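Local coordinates for protein double Glycine Motif Protease domain from AMS/PCAT Transporter (Lachnospiraceae bacterium C6A11, PDB 6MPZ) that probably cleaves leader peptides after a double-glycine motif, as the C39 peptidase domain of a transporter that matures and exports lantibiotic-type peptides, at residues Gln5-Thr10 with Ile140-Asp145. Residues are numbered along the deposited sequence; the frame is centred on the assembly and turned at random.
Sequences QIQPVT and IFKPTD
Gln7 sets CG anti to its carbonyl carbon (chi1 -76°) and bends at chi2, while Lys142 sets CG anti to the backbone N (chi1 158°) and bends at chi2 and chi3; these bends bring the two side-chain ends together at a slant. This is a small example of how chain termini can meet by van der Waals contact, without a hydrogen bond between the segments, in a papain-like C39 peptidase fold: the N-terminal segment 5-10 runs alongside the end of strand 137-142, an inner strand of the antiparallel sheet, roughly in the opposite direction. The rings of Pro8 and Pro143 meet end-on, Pro8 CD lying 3.9 Å from Pro143 CD. Pro143 CG faces two oxygens, 3.5 Å from the backbone Ile6 O and equally far from Gln7 OE1, so the ring is met by both main chain and side chain. Pro8 CG approaches the carbonyl Phe141 O at 3.8 Å. Tyr39 touches both prolines, and Tyr38 OH hydrogen-bonds to Gln7 O, tying the segment to the end of helix 27-38. At this surface contact the lysine and glutamine merely touch: Gln7 NE2 sits 3.6 Å from Lys142 CE and the same distance from Lys142 NZ.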
# COMPACT_ATOMS: atom_id res chain seq x y z
N GLN A 5 12.76 12.64 -8.92
CA GLN A 5 13.98 12.37 -8.10
C GLN A 5 13.68 11.58 -6.83
O GLN A 5 14.60 10.92 -6.36
CB GLN A 5 14.76 13.68 -7.80
CG GLN A 5 16.29 13.55 -7.82
CD GLN A 5 17.02 14.59 -6.96
OE1 GLN A 5 17.14 15.77 -7.34
NE2 GLN A 5 17.55 14.16 -5.82
N ILE A 6 12.45 11.62 -6.27
CA ILE A 6 12.15 10.87 -5.04
C ILE A 6 12.16 9.35 -5.30
O ILE A 6 11.51 8.87 -6.22
CB ILE A 6 10.81 11.32 -4.41
CG1 ILE A 6 10.96 12.73 -3.82
CG2 ILE A 6 10.36 10.37 -3.29
CD1 ILE A 6 9.73 13.60 -3.92
N GLN A 7 12.95 8.64 -4.50
CA GLN A 7 13.12 7.21 -4.62
C GLN A 7 12.46 6.53 -3.43
O GLN A 7 12.23 7.19 -2.41
CB GLN A 7 14.63 6.83 -4.64
CG GLN A 7 15.37 7.10 -5.95
CD GLN A 7 14.69 6.44 -7.15
OE1 GLN A 7 14.26 7.13 -8.06
NE2 GLN A 7 14.58 5.10 -7.14
N PRO A 8 12.16 5.22 -3.56
CA PRO A 8 11.75 4.45 -2.40
C PRO A 8 12.89 4.32 -1.40
O PRO A 8 14.05 4.38 -1.76
CB PRO A 8 11.37 3.07 -2.98
CG PRO A 8 11.54 3.13 -4.46
CD PRO A 8 12.30 4.37 -4.77
N VAL A 9 12.52 4.17 -0.13
CA VAL A 9 13.43 3.94 0.95
C VAL A 9 13.57 2.44 1.11
O VAL A 9 12.57 1.70 1.19
CB VAL A 9 12.84 4.57 2.24
CG1 VAL A 9 13.56 4.08 3.51
CG2 VAL A 9 12.92 6.09 2.11
N THR A 10 14.80 1.98 1.19
CA THR A 10 15.09 0.58 1.49
C THR A 10 15.65 0.36 2.89
O THR A 10 15.80 -0.79 3.28
CB THR A 10 16.13 0.03 0.53
OG1 THR A 10 17.42 0.44 0.96
CG2 THR A 10 15.91 0.55 -0.89
N ILE A 140 4.36 -3.00 -4.31
CA ILE A 140 5.67 -2.43 -4.27
C ILE A 140 5.75 -1.49 -5.47
O ILE A 140 5.32 -1.85 -6.57
CB ILE A 140 6.72 -3.56 -4.34
CG1 ILE A 140 6.74 -4.37 -3.02
CG2 ILE A 140 8.12 -3.04 -4.72
CD1 ILE A 140 7.54 -3.70 -1.92
N PHE A 141 6.23 -0.26 -5.23
CA PHE A 141 6.19 0.79 -6.24
C PHE A 141 7.55 1.39 -6.43
O PHE A 141 8.35 1.44 -5.49
CB PHE A 141 5.19 1.90 -5.86
CG PHE A 141 3.80 1.40 -5.59
CD1 PHE A 141 2.90 1.20 -6.63
CD2 PHE A 141 3.37 1.13 -4.29
CE1 PHE A 141 1.64 0.73 -6.38
CE2 PHE A 141 2.11 0.67 -4.07
CZ PHE A 141 1.24 0.48 -5.09
N LYS A 142 7.80 1.87 -7.64
CA LYS A 142 9.07 2.45 -8.03
C LYS A 142 8.71 3.52 -9.08
O LYS A 142 7.79 3.30 -9.88
CB LYS A 142 9.98 1.34 -8.60
CG LYS A 142 11.13 1.71 -9.52
CD LYS A 142 12.49 1.07 -9.18
CE LYS A 142 13.21 1.96 -8.17
NZ LYS A 142 14.59 1.55 -7.79
N PRO A 143 9.41 4.66 -9.08
CA PRO A 143 9.20 5.65 -10.14
C PRO A 143 9.66 5.22 -11.54
O PRO A 143 10.41 4.26 -11.69
CB PRO A 143 10.01 6.88 -9.67
CG PRO A 143 10.83 6.43 -8.57
CD PRO A 143 10.24 5.21 -8.00
N THR A 144 9.31 6.04 -12.52
CA THR A 144 8.82 5.64 -13.86
C THR A 144 9.81 4.96 -14.81
O THR A 144 9.68 3.77 -15.04
CB THR A 144 8.18 6.84 -14.63
OG1 THR A 144 9.11 7.41 -15.55
CG2 THR A 144 7.65 7.99 -13.70
N ASP A 145 10.77 5.73 -15.35
CA ASP A 145 11.65 5.29 -16.46
C ASP A 145 12.36 3.95 -16.21
O ASP A 145 12.67 3.21 -17.15
CB ASP A 145 12.68 6.37 -16.81
CG ASP A 145 13.66 6.66 -15.67
OD1 ASP A 145 14.41 5.74 -15.28
OD2 ASP A 145 13.67 7.80 -15.17